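Alpha-catenin-like protein hmp-1 (Caenorhabditis elegans, PDB 5H5M) links cadherin-catenin complexes at adherens junctions to actin filaments and is required for cell migration and cell shape changes during body enclosure and elongation. Local coordinates at residues Glu135-Lys138 against Asn144-Tyr147; Pro191-Ala196 against Glu214-Ala219; Val63-Asn68 against Thr104-Arg109; Asn16-Asp21 against Glu99-Thr104; Ser330-Arg335 against Asn353-Ala358. All coordinates share one frame; numbering follows the deposited sequence.

Interaction 1. Residues Glu135-Lys138 against Asn144-Tyr147; sequences EAAK and NTRY
Thr145 lays its OG1 over one face of the flat peptide group that joins Ala136 and Ala137. The hydroxyl oxygen is 3.4 Å from Ala136 C and 3.3 Å from Ala137 N. It stands above the plane of this peptide and not at its edge. The N-H of Ala137 lies in that plane, so it does not point at the hydroxyl, and no hydrogen bond forms across the contact. The carbonyl oxygen of Ala136 is also near, but again at a poor angle. The hydroxyl has its polar partner just before its own helix, the backbone O of His141. The torsion explains this double role. Thr145 OG1 stands beside its backbone N and anti to the carbonyl carbon (chi1 -62°), where it can turn back to His141 while still facing the alanines. The methyl groups do the rest. Ala136 points its CB at the other segment, and this atom lies 3.6 Å from Thr145 OG1. The same methyl meets Asn144 CB at 3.8 Å, so Asn144 takes part through its first carbon and not through its amide. Ala137 CB adds a looser touch on Thr145 OG1 at 4.0 Å. With such short side chains the backbones come very close: Ala136 CA and Thr145 CA are 5.2 Å apart. This is plain packing in the M domain of the protein. It joins two successive helices, 128-137 and 142-166, beside the short link between them. Helix 173-202 lies against helix 142-166, where Ile198 and Cys201 touch Thr145.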
# COMPACT_ATOMS: atom_id res chain seq x y z
N GLU A 135 -11.73 -24.39 0.84
CA GLU A 135 -13.09 -24.79 1.20
C GLU A 135 -13.86 -25.32 -0.00
O GLU A 135 -14.64 -26.26 0.12
CB GLU A 135 -13.84 -23.61 1.84
CG GLU A 135 -13.29 -23.20 3.20
CD GLU A 135 -14.13 -22.13 3.88
OE1 GLU A 135 -15.14 -21.70 3.29
OE2 GLU A 135 -13.78 -21.72 5.01
N ALA A 136 -13.64 -24.72 -1.17
CA ALA A 136 -14.25 -25.21 -2.40
C ALA A 136 -13.70 -26.59 -2.76
O ALA A 136 -14.43 -27.46 -3.21
CB ALA A 136 -14.01 -24.23 -3.54
N ALA A 137 -12.40 -26.77 -2.54
CA ALA A 137 -11.73 -28.03 -2.85
C ALA A 137 -12.17 -29.15 -1.91
O ALA A 137 -12.20 -30.32 -2.30
CB ALA A 137 -10.22 -27.86 -2.80
N LYS A 138 -12.51 -28.80 -0.68
CA LYS A 138 -12.92 -29.80 0.31
C LYS A 138 -14.30 -30.40 0.02
O LYS A 138 -14.67 -31.41 0.61
CB LYS A 138 -12.91 -29.19 1.72
CG LYS A 138 -11.54 -29.07 2.33
CD LYS A 138 -11.61 -28.64 3.79
CE LYS A 138 -10.22 -28.52 4.40
NZ LYS A 138 -10.26 -28.06 5.81
N ASN A 144 -16.03 -24.00 -8.59
CA ASN A 144 -15.56 -22.97 -7.67
C ASN A 144 -14.07 -23.06 -7.41
O ASN A 144 -13.40 -22.03 -7.27
CB ASN A 144 -16.32 -23.06 -6.34
CG ASN A 144 -17.74 -22.54 -6.44
OD1 ASN A 144 -18.07 -21.81 -7.37
ND2 ASN A 144 -18.57 -22.92 -5.48
N THR A 145 -13.54 -24.27 -7.34
CA THR A 145 -12.12 -24.46 -7.10
C THR A 145 -11.30 -23.82 -8.21
O THR A 145 -10.34 -23.10 -7.94
CB THR A 145 -11.74 -25.96 -6.98
OG1 THR A 145 -12.44 -26.54 -5.87
CG2 THR A 145 -10.24 -26.12 -6.76
N ARG A 146 -11.69 -24.05 -9.46
CA ARG A 146 -10.98 -23.49 -10.60
C ARG A 146 -11.10 -21.96 -10.64
O ARG A 146 -10.15 -21.27 -10.99
CB ARG A 146 -11.50 -24.09 -11.91
CG ARG A 146 -11.27 -25.59 -11.99
CD ARG A 146 -11.17 -26.07 -13.43
NE ARG A 146 -10.99 -27.52 -13.50
CZ ARG A 146 -9.83 -28.14 -13.37
NH1 ARG A 146 -8.72 -27.44 -13.16
NH2 ARG A 146 -9.76 -29.46 -13.45
N TYR A 147 -12.27 -21.45 -10.26
CA TYR A 147 -12.45 -20.01 -10.15
C TYR A 147 -11.57 -19.44 -9.03
O TYR A 147 -10.83 -18.48 -9.24
CB TYR A 147 -13.92 -19.65 -9.89
CG TYR A 147 -14.14 -18.18 -9.65
CD1 TYR A 147 -14.03 -17.26 -10.69
CD2 TYR A 147 -14.43 -17.69 -8.39
CE1 TYR A 147 -14.21 -15.90 -10.48
CE2 TYR A 147 -14.62 -16.34 -8.16
CZ TYR A 147 -14.51 -15.45 -9.21
OH TYR A 147 -14.69 -14.11 -8.99

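Interaction 2. Residues Pro191-Ala196 against Glu214-Ala219; sequences PQVAQA and ETYKNA
Tyr216 swings its ring toward helix 173-202 because CG stands beside the backbone N and anti to the carbonyl carbon (chi1 -86°). Gln192 has the same kind of first torsion, and beyond CG its chain is extended. The two side chains cross at about a right angle, with amide and ring planes 82° apart. Gln192 CB makes the nearest approach, 3.6 Å from Tyr216 CE1. Its amide oxygen comes in at the ring edge, in the plane, with OE1 3.8 Å from Tyr216 CE1. Gln192 OE1 is 4.0 Å from Tyr216 OH, and no hydrogen bond links them. The backbone O of Gln192 lies over one face of the ring, offset toward the rim. That oxygen already accepts the helical bond from Ala196 N. Two apolar groups complete the setting. Val193 CG2 meets the edge near Tyr216 CD1 at 4.0 Å, and Ala196 CB comes obliquely to within 4.0 Å of Tyr216 CD2. The ring is thus held by three residues on one helix, and it supplies most of the surface of its own helix that is buried here. A serine in place of Tyr216 would probably open a gap between the helices and leave Gln192, Val193 and Ala196 without their shared partner. The short segments, on helices 173-202 and 207-233, run roughly antiparallel, at 149°, with their axes 9.5 Å apart. Val193 looks further inward, to Met213 and Trp220 of helix 207-233, Phe152 of helix 142-166 and Leu130 of helix 128-137.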
# COMPACT_ATOMS: atom_id res chain seq x y z
N PRO A 191 1.68 -21.52 -7.86
CA PRO A 191 0.99 -22.44 -8.77
C PRO A 191 0.90 -23.85 -8.20
O PRO A 191 0.03 -24.63 -8.61
CB PRO A 191 1.86 -22.42 -10.04
CG PRO A 191 2.81 -21.26 -9.87
CD PRO A 191 2.99 -21.10 -8.40
N GLN A 192 1.80 -24.18 -7.28
CA GLN A 192 1.79 -25.50 -6.66
C GLN A 192 0.68 -25.59 -5.63
O GLN A 192 0.03 -26.63 -5.49
CB GLN A 192 3.15 -25.79 -6.01
CG GLN A 192 4.32 -25.69 -6.97
CD GLN A 192 5.66 -25.86 -6.28
OE1 GLN A 192 5.73 -26.00 -5.06
NE2 GLN A 192 6.73 -25.86 -7.06
N VAL A 193 0.46 -24.49 -4.90
CA VAL A 193 -0.65 -24.41 -3.96
C VAL A 193 -1.98 -24.58 -4.69
O VAL A 193 -2.85 -25.31 -4.25
CB VAL A 193 -0.66 -23.06 -3.20
CG1 VAL A 193 -1.92 -22.92 -2.36
CG2 VAL A 193 0.58 -22.94 -2.32
N ALA A 194 -2.10 -23.91 -5.83
CA ALA A 194 -3.30 -24.02 -6.66
C ALA A 194 -3.55 -25.46 -7.09
O ALA A 194 -4.66 -25.98 -6.93
CB ALA A 194 -3.18 -23.12 -7.89
N GLN A 195 -2.52 -26.11 -7.61
CA GLN A 195 -2.63 -27.50 -8.07
C GLN A 195 -2.96 -28.47 -6.93
O GLN A 195 -3.67 -29.45 -7.14
CB GLN A 195 -1.33 -27.93 -8.76
CG GLN A 195 -1.09 -27.23 -10.09
CD GLN A 195 -2.25 -27.40 -11.06
OE1 GLN A 195 -2.83 -28.48 -11.17
NE2 GLN A 195 -2.59 -26.32 -11.75
N ALA A 196 -2.44 -28.19 -5.74
CA ALA A 196 -2.73 -29.02 -4.57
C ALA A 196 -4.22 -29.00 -4.26
O ALA A 196 -4.79 -30.00 -3.81
CB ALA A 196 -1.93 -28.55 -3.37
N GLU A 214 -3.02 -29.02 3.33
CA GLU A 214 -2.70 -28.32 4.57
C GLU A 214 -1.21 -28.01 4.68
O GLU A 214 -0.82 -26.98 5.22
CB GLU A 214 -3.18 -29.13 5.77
CG GLU A 214 -3.73 -28.29 6.92
CD GLU A 214 -5.08 -27.66 6.61
OE1 GLU A 214 -5.60 -27.85 5.49
OE2 GLU A 214 -5.62 -26.97 7.50
N THR A 215 -0.39 -28.92 4.16
CA THR A 215 1.05 -28.69 4.13
C THR A 215 1.38 -27.47 3.28
O THR A 215 2.17 -26.61 3.67
CB THR A 215 1.80 -29.93 3.59
OG1 THR A 215 1.72 -30.99 4.54
CG2 THR A 215 3.27 -29.60 3.34
N TYR A 216 0.75 -27.39 2.11
CA TYR A 216 0.93 -26.25 1.21
C TYR A 216 0.33 -24.98 1.78
O TYR A 216 0.90 -23.89 1.64
CB TYR A 216 0.33 -26.54 -0.17
CG TYR A 216 1.29 -27.27 -1.07
CD1 TYR A 216 2.17 -26.56 -1.88
CD2 TYR A 216 1.34 -28.66 -1.10
CE1 TYR A 216 3.06 -27.22 -2.71
CE2 TYR A 216 2.23 -29.32 -1.92
CZ TYR A 216 3.09 -28.60 -2.72
OH TYR A 216 3.97 -29.25 -3.54
N LYS A 217 -0.83 -25.11 2.42
CA LYS A 217 -1.51 -23.98 3.04
C LYS A 217 -0.62 -23.31 4.08
O LYS A 217 -0.45 -22.09 4.06
CB LYS A 217 -2.81 -24.44 3.69
CG LYS A 217 -3.45 -23.41 4.60
CD LYS A 217 -4.44 -24.08 5.54
CE LYS A 217 -5.03 -23.10 6.54
NZ LYS A 217 -6.00 -23.76 7.45
N ASN A 218 -0.04 -24.11 4.97
CA ASN A 218 0.77 -23.58 6.05
C ASN A 218 2.09 -22.98 5.56
O ASN A 218 2.53 -21.95 6.08
CB ASN A 218 1.03 -24.67 7.09
CG ASN A 218 -0.23 -25.09 7.81
OD1 ASN A 218 -1.11 -24.27 8.08
ND2 ASN A 218 -0.34 -26.38 8.12
N ALA A 219 2.70 -23.62 4.57
CA ALA A 219 3.93 -23.09 3.99
C ALA A 219 3.67 -21.74 3.34
O ALA A 219 4.48 -20.82 3.44
CB ALA A 219 4.51 -24.07 2.98

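Interaction 3. Residues Val63-Asn68 against Thr104-Arg109; sequences VAECNN and TKDLRR
Glu65 and Asp106 meet at a slant, with their carboxylate planes 73° apart. The acid group of Glu65 rests on the methylene of Asp106, with Glu65 CD 3.9 Å from Asp106 CB. A bend at chi2 (-58°) folds the Glu65 chain into this place. The charged ends stay further apart, Glu65 OE2 and Asp106 OD1 being 4.3 Å from each other. A water sits between them and donates to Glu65 OE2 at 2.7 Å. Its approach to Asp106 OD1 is too short, so that half of the bridge is doubtful. On the inner side Leu107 aims CD1 between Cys66 and Glu65. It is 3.9 Å from Cys66 SG, and Glu65 CB is close by. Ile41, Val42 and Ser45 of helix 27-49 cover this apolar part. The short segments, on helices 56-80 and 92-122, are nearly antiparallel, at 157°. Asp106 OD2 is tied within its own helix to Arg109 NH2 at 2.8 Å, through its anti lone pair and in the guanidinium plane. Asn68 ND2 gives Glu65 OE2 a weak bond. The contact thus sets two acids, probably both charged, close together beside an apolar patch, and Arg109 would be expected to offset the charge of Asp106.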
# COMPACT_ATOMS: atom_id res chain seq x y z
N VAL A 63 4.44 13.27 -11.65
CA VAL A 63 4.78 13.92 -12.92
C VAL A 63 5.10 15.41 -12.72
O VAL A 63 6.11 15.91 -13.22
CB VAL A 63 3.63 13.77 -13.93
CG1 VAL A 63 3.86 14.64 -15.16
CG2 VAL A 63 3.47 12.32 -14.34
N ALA A 64 4.23 16.10 -11.99
CA ALA A 64 4.41 17.53 -11.73
C ALA A 64 5.70 17.83 -10.97
O ALA A 64 6.43 18.77 -11.31
CB ALA A 64 3.21 18.08 -10.98
N GLU A 65 5.99 17.04 -9.94
CA GLU A 65 7.17 17.26 -9.12
C GLU A 65 8.46 16.93 -9.86
O GLU A 65 9.52 17.47 -9.54
CB GLU A 65 7.09 16.44 -7.83
CG GLU A 65 6.23 17.08 -6.75
CD GLU A 65 6.71 18.47 -6.36
OE1 GLU A 65 7.94 18.70 -6.35
OE2 GLU A 65 5.85 19.33 -6.06
N CYS A 66 8.38 16.04 -10.85
CA CYS A 66 9.53 15.76 -11.69
C CYS A 66 9.89 16.98 -12.53
O CYS A 66 11.07 17.32 -12.68
CB CYS A 66 9.27 14.56 -12.60
SG CYS A 66 9.35 12.98 -11.74
N ASN A 67 8.87 17.64 -13.06
CA ASN A 67 9.07 18.85 -13.85
C ASN A 67 9.59 19.99 -12.98
O ASN A 67 10.42 20.78 -13.42
CB ASN A 67 7.77 19.27 -14.54
CG ASN A 67 7.32 18.25 -15.57
OD1 ASN A 67 8.13 17.51 -16.13
ND2 ASN A 67 6.01 18.22 -15.83
N ASN A 68 9.10 20.06 -11.74
CA ASN A 68 9.56 21.07 -10.80
C ASN A 68 11.02 20.84 -10.41
O ASN A 68 11.80 21.78 -10.27
CB ASN A 68 8.68 21.09 -9.55
CG ASN A 68 7.24 21.47 -9.86
OD1 ASN A 68 6.95 22.10 -10.87
ND2 ASN A 68 6.33 21.09 -8.97
N THR A 104 12.79 17.72 -4.17
CA THR A 104 13.22 16.34 -3.97
C THR A 104 12.46 15.69 -2.81
O THR A 104 12.03 14.54 -2.91
CB THR A 104 14.73 16.26 -3.69
OG1 THR A 104 15.45 16.91 -4.75
CG2 THR A 104 15.17 14.81 -3.62
N LYS A 105 12.29 16.44 -1.72
CA LYS A 105 11.57 15.94 -0.56
C LYS A 105 10.12 15.60 -0.90
O LYS A 105 9.58 14.58 -0.45
CB LYS A 105 11.60 16.97 0.58
CG LYS A 105 10.74 16.56 1.77
CD LYS A 105 10.72 17.60 2.88
CE LYS A 105 9.75 17.19 3.97
NZ LYS A 105 9.73 18.13 5.12
N ASP A 106 9.48 16.46 -1.69
CA ASP A 106 8.10 16.22 -2.09
C ASP A 106 7.99 15.05 -3.05
O ASP A 106 7.07 14.24 -2.95
CB ASP A 106 7.50 17.48 -2.72
CG ASP A 106 7.23 18.57 -1.71
OD1 ASP A 106 7.32 19.76 -2.07
OD2 ASP A 106 6.92 18.23 -0.54
N LEU A 107 8.94 14.96 -3.98
CA LEU A 107 8.94 13.87 -4.95
C LEU A 107 9.05 12.52 -4.27
O LEU A 107 8.34 11.58 -4.62
CB LEU A 107 10.08 14.04 -5.96
CG LEU A 107 10.20 12.92 -6.99
CD1 LEU A 107 8.93 12.81 -7.82
CD2 LEU A 107 11.40 13.13 -7.89
N ARG A 108 9.92 12.41 -3.27
CA ARG A 108 10.10 11.12 -2.62
C ARG A 108 8.90 10.75 -1.76
O ARG A 108 8.56 9.58 -1.64
CB ARG A 108 11.40 11.09 -1.80
CG ARG A 108 11.53 12.13 -0.71
CD ARG A 108 12.89 12.00 -0.03
NE ARG A 108 13.04 10.70 0.61
CZ ARG A 108 14.20 10.05 0.73
NH1 ARG A 108 15.31 10.59 0.24
NH2 ARG A 108 14.25 8.87 1.33
N ARG A 109 8.23 11.75 -1.18
CA ARG A 109 7.02 11.47 -0.41
C ARG A 109 5.95 10.88 -1.32
O ARG A 109 5.30 9.89 -0.96
CB ARG A 109 6.48 12.73 0.28
CG ARG A 109 5.28 12.43 1.18
CD ARG A 109 4.69 13.69 1.81
NE ARG A 109 4.09 14.58 0.81
CZ ARG A 109 4.68 15.68 0.35
NH1 ARG A 109 4.07 16.43 -0.56
NH2 ARG A 109 5.88 16.03 0.80
O HOH W 1 6.80 20.95 -4.13

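Interaction 4. Residues Asn16-Asp21 against Glu99-Thr104; sequences NRIEID and EVHKRT
Where the chain leaves helix 6-17, Ile18 and Glu19 pack against Val100 and His101 on the side of helix 92-122. Ile18 CG1 stands between the backbone N and the carbonyl carbon (chi1 60°), and the extended chain beyond (chi2 177°) carries CD1 inward. Ile18 CD1 lies 3.6 Å from Val100 CG1. The same methyl is 3.6 Å from His101 CD2 and approaches the ring obliquely. Glu19 crosses His101 at about a right angle, with carboxylate and ring planes 72° apart. Its OE2 comes to the edge of the ring, in the plane, 3.1 Å from His101 CE1. This is a carbon contact, not a hydrogen bond. The polar partner of His101 is the backbone O of Gln15, held by NE2. An alanine in place of His101 would probably leave that carbonyl without its mate and uncover part of Ile18. Within helix 92-122 Arg103 grips one atom of Glu99 with two nitrogens, and NH2 is 2.9 Å from Glu99 OE2. Tyr80 bonds through its hydroxyl to the backbone of Ile18 and Ile20. Such a turn packed on a bundle helix, isoleucine inward and glutamate at the rim, fits the helical bundles of the vinculin/alpha-catenin family.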
# COMPACT_ATOMS: atom_id res chain seq x y z
N ASN A 16 22.96 15.37 -2.02
CA ASN A 16 24.30 15.75 -1.58
C ASN A 16 25.16 16.22 -2.74
O ASN A 16 26.01 17.09 -2.58
CB ASN A 16 24.98 14.58 -0.87
CG ASN A 16 24.33 14.25 0.47
OD1 ASN A 16 23.99 15.15 1.24
ND2 ASN A 16 24.16 12.96 0.74
N ARG A 17 24.94 15.63 -3.92
CA ARG A 17 25.71 15.97 -5.11
C ARG A 17 25.51 17.43 -5.51
O ARG A 17 26.43 18.06 -6.03
CB ARG A 17 25.33 15.06 -6.28
CG ARG A 17 25.70 13.59 -6.09
CD ARG A 17 27.18 13.41 -5.81
NE ARG A 17 28.03 13.86 -6.92
CZ ARG A 17 28.49 13.07 -7.88
NH1 ARG A 17 28.20 11.77 -7.87
NH2 ARG A 17 29.26 13.56 -8.84
N ILE A 18 24.32 17.95 -5.27
CA ILE A 18 23.99 19.32 -5.67
C ILE A 18 24.62 20.35 -4.73
O ILE A 18 24.59 21.55 -5.00
CB ILE A 18 22.47 19.56 -5.70
CG1 ILE A 18 21.87 19.31 -4.32
CG2 ILE A 18 21.82 18.68 -6.76
CD1 ILE A 18 20.39 19.58 -4.24
N GLU A 19 25.18 19.87 -3.62
CA GLU A 19 25.88 20.75 -2.69
C GLU A 19 27.38 20.70 -2.94
O GLU A 19 28.10 19.90 -2.34
CB GLU A 19 25.56 20.35 -1.24
CG GLU A 19 24.13 20.67 -0.83
CD GLU A 19 23.81 20.20 0.57
OE1 GLU A 19 24.41 19.20 1.02
OE2 GLU A 19 22.95 20.83 1.22
N ILE A 20 27.83 21.56 -3.84
CA ILE A 20 29.24 21.64 -4.20
C ILE A 20 29.80 22.98 -3.74
O ILE A 20 29.08 23.97 -3.69
CB ILE A 20 29.45 21.50 -5.73
CG1 ILE A 20 28.53 20.42 -6.30
CG2 ILE A 20 30.90 21.22 -6.06
CD1 ILE A 20 28.49 20.39 -7.81
N ASP A 21 31.08 23.00 -3.38
CA ASP A 21 31.76 24.27 -3.13
C ASP A 21 31.73 25.08 -4.42
O ASP A 21 32.24 24.63 -5.44
CB ASP A 21 33.19 24.04 -2.66
CG ASP A 21 33.99 25.32 -2.55
OD1 ASP A 21 33.42 26.35 -2.14
OD2 ASP A 21 35.20 25.30 -2.88
N GLU A 99 15.74 25.08 -2.66
CA GLU A 99 14.61 24.89 -3.56
C GLU A 99 14.60 23.48 -4.15
O GLU A 99 13.56 22.84 -4.24
CB GLU A 99 14.65 25.93 -4.69
CG GLU A 99 13.51 25.81 -5.70
CD GLU A 99 12.16 26.20 -5.13
OE1 GLU A 99 12.11 26.75 -4.01
OE2 GLU A 99 11.14 25.96 -5.81
N VAL A 100 15.78 23.00 -4.54
CA VAL A 100 15.91 21.65 -5.08
C VAL A 100 15.57 20.61 -4.01
O VAL A 100 14.84 19.65 -4.28
CB VAL A 100 17.32 21.38 -5.62
CG1 VAL A 100 17.42 19.97 -6.16
CG2 VAL A 100 17.67 22.39 -6.71
N HIS A 101 16.10 20.81 -2.81
CA HIS A 101 15.85 19.90 -1.69
C HIS A 101 14.37 19.80 -1.37
O HIS A 101 13.88 18.73 -1.01
CB HIS A 101 16.62 20.35 -0.44
CG HIS A 101 18.06 19.92 -0.42
ND1 HIS A 101 18.99 20.48 0.42
CD2 HIS A 101 18.72 18.99 -1.15
CE1 HIS A 101 20.16 19.92 0.22
NE2 HIS A 101 20.03 19.01 -0.73
N LYS A 102 13.66 20.92 -1.49
CA LYS A 102 12.22 20.93 -1.22
C LYS A 102 11.45 20.14 -2.28
O LYS A 102 10.49 19.44 -1.95
CB LYS A 102 11.70 22.37 -1.15
CG LYS A 102 10.38 22.49 -0.41
CD LYS A 102 9.34 23.21 -1.24
CE LYS A 102 9.80 24.61 -1.62
NZ LYS A 102 8.78 25.31 -2.45
N ARG A 103 11.86 20.26 -3.54
CA ARG A 103 11.22 19.51 -4.62
C ARG A 103 11.54 18.03 -4.50
O ARG A 103 10.67 17.18 -4.69
CB ARG A 103 11.66 20.04 -5.98
CG ARG A 103 11.39 21.52 -6.19
CD ARG A 103 9.91 21.83 -6.14
NE ARG A 103 9.66 23.27 -6.12
CZ ARG A 103 8.46 23.83 -6.23
NH1 ARG A 103 7.38 23.07 -6.37
NH2 ARG A 103 8.34 25.15 -6.21
N THR A 104 12.79 17.72 -4.17
CA THR A 104 13.22 16.34 -3.97
C THR A 104 12.46 15.69 -2.81
O THR A 104 12.03 14.54 -2.91
CB THR A 104 14.73 16.26 -3.69
OG1 THR A 104 15.45 16.91 -4.75
CG2 THR A 104 15.17 14.81 -3.62

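Interaction 5. Residues Ser330-Arg335 against Asn353-Ala358; sequences SALANR and NEFINA
Glu354 OE2 is held by a salt bridge from Arg328 NE and by a water that donates to it at 3.1 Å. The water also accepts from Arg335 NH2 at 3.0 Å, and so carries the contact across to the other helix. Arg335 NH2 and Glu354 OE2 are themselves 5.1 Å apart, too far for a direct bond. Arg335 has its own salt bridge, from NE to Glu351 OE1. The two side chains cross at about a right angle, with guanidinium and carboxylate planes 75° apart. Their closest approach is Arg335 NH2 to Glu354 CG, at 4.1 Å. A bend at chi3 (-58°) folds the arginine back over its own helix. One face of its guanidinium then lies over Ala331 O and Leu332 N. Each charge thus has a direct partner of opposite sign, and the water joins the two pairs. The apolar half of the contact is Leu332 against Phe355, also at about a right angle. Leu332 CD2 is 3.7 Å from Phe355 CD1 and 3.7 Å from Phe355 CB, so it touches the root of the side chain as well as the ring. The contact joins helix 305-339 to the next helix, 345-374. Ile259 of helix 237-260 touches both Leu332 and Phe355. Val276 and Ala279 of helix 276-300 also touch Phe355.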
# COMPACT_ATOMS: atom_id res chain seq x y z
N SER A 330 -23.52 -5.27 6.36
CA SER A 330 -24.08 -6.54 5.93
C SER A 330 -25.60 -6.47 5.85
O SER A 330 -26.21 -7.02 4.92
CB SER A 330 -23.66 -7.67 6.87
OG SER A 330 -24.25 -8.89 6.49
N ALA A 331 -26.22 -5.81 6.83
CA ALA A 331 -27.66 -5.64 6.85
C ALA A 331 -28.11 -4.79 5.66
O ALA A 331 -29.18 -5.00 5.10
CB ALA A 331 -28.11 -5.02 8.16
N LEU A 332 -27.28 -3.81 5.30
CA LEU A 332 -27.54 -2.97 4.14
C LEU A 332 -27.41 -3.79 2.87
O LEU A 332 -28.23 -3.66 1.95
CB LEU A 332 -26.57 -1.78 4.12
CG LEU A 332 -26.41 -0.94 2.85
CD1 LEU A 332 -27.74 -0.42 2.35
CD2 LEU A 332 -25.46 0.22 3.09
N ALA A 333 -26.39 -4.64 2.81
CA ALA A 333 -26.18 -5.52 1.67
C ALA A 333 -27.37 -6.47 1.48
O ALA A 333 -27.80 -6.70 0.35
CB ALA A 333 -24.89 -6.31 1.85
N ASN A 334 -27.89 -7.00 2.58
CA ASN A 334 -29.03 -7.91 2.51
C ASN A 334 -30.30 -7.20 2.07
O ASN A 334 -31.13 -7.79 1.37
CB ASN A 334 -29.26 -8.59 3.87
CG ASN A 334 -28.15 -9.56 4.23
OD1 ASN A 334 -27.51 -10.14 3.35
ND2 ASN A 334 -27.91 -9.74 5.52
N ARG A 335 -30.46 -5.94 2.47
CA ARG A 335 -31.63 -5.17 2.06
C ARG A 335 -31.59 -4.86 0.57
O ARG A 335 -32.63 -4.73 -0.07
CB ARG A 335 -31.74 -3.87 2.87
CG ARG A 335 -32.15 -4.07 4.33
CD ARG A 335 -32.42 -2.74 5.03
NE ARG A 335 -31.26 -1.84 5.00
CZ ARG A 335 -30.49 -1.59 6.05
NH1 ARG A 335 -30.73 -2.17 7.21
NH2 ARG A 335 -29.46 -0.75 5.94
N ASN A 353 -26.67 7.47 3.10
CA ASN A 353 -26.35 8.09 4.37
C ASN A 353 -26.04 7.06 5.45
O ASN A 353 -25.13 7.26 6.26
CB ASN A 353 -27.51 8.99 4.82
CG ASN A 353 -27.54 10.32 4.07
OD1 ASN A 353 -26.50 10.87 3.73
ND2 ASN A 353 -28.74 10.83 3.82
N GLU A 354 -26.78 5.96 5.47
CA GLU A 354 -26.53 4.89 6.43
C GLU A 354 -25.15 4.26 6.22
O GLU A 354 -24.47 3.90 7.17
CB GLU A 354 -27.61 3.81 6.34
CG GLU A 354 -27.32 2.53 7.13
CD GLU A 354 -27.14 2.77 8.63
OE1 GLU A 354 -27.55 3.84 9.14
OE2 GLU A 354 -26.59 1.87 9.30
N PHE A 355 -24.74 4.15 4.96
CA PHE A 355 -23.43 3.61 4.63
C PHE A 355 -22.33 4.58 5.05
O PHE A 355 -21.30 4.17 5.58
CB PHE A 355 -23.33 3.30 3.14
CG PHE A 355 -22.09 2.52 2.77
CD1 PHE A 355 -21.88 1.26 3.29
CD2 PHE A 355 -21.16 3.06 1.90
CE1 PHE A 355 -20.75 0.54 2.95
CE2 PHE A 355 -20.03 2.34 1.56
CZ PHE A 355 -19.82 1.08 2.08
N ILE A 356 -22.55 5.87 4.79
CA ILE A 356 -21.60 6.91 5.17
C ILE A 356 -21.41 6.96 6.68
O ILE A 356 -20.28 7.02 7.17
CB ILE A 356 -22.06 8.30 4.68
CG1 ILE A 356 -21.87 8.42 3.16
CG2 ILE A 356 -21.30 9.42 5.39
CD1 ILE A 356 -22.34 9.75 2.59
N ASN A 357 -22.51 6.91 7.42
CA ASN A 357 -22.44 6.91 8.88
C ASN A 357 -21.76 5.66 9.41
O ASN A 357 -21.07 5.71 10.43
CB ASN A 357 -23.84 7.03 9.49
CG ASN A 357 -24.48 8.38 9.22
OD1 ASN A 357 -23.78 9.38 9.01
ND2 ASN A 357 -25.80 8.43 9.21
N ALA A 358 -21.95 4.54 8.73
CA ALA A 358 -21.30 3.29 9.12
C ALA A 358 -19.80 3.35 8.86
O ALA A 358 -19.00 2.94 9.70
CB ALA A 358 -21.92 2.11 8.38
O HOH W 2 -27.30 -0.87 8.05

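Interactions 1 and 3 are buried, while interactions 2, 4 and 5 are partly buried. Interactions 3 and 4 both use helix 92-122 and share Thr104. Their centres are about 13 Å apart, and Arg103 of interaction 4 packs on Asn68 of interaction 3. Interactions 1 and 2 lie on the opposite side of the chain's centre, also with centres about 13 Å apart but without touching. Interaction 5 stands apart, about 16 Å from interaction 1 at the nearest atoms. Small side chains let the backbones close in at interaction 1. A single ring fills interaction 2. Charged groups border the apolar parts of interactions 3 and 5, bridged by a water in interaction 5. Interaction 4 sets a histidine beside isoleucine and glutamate.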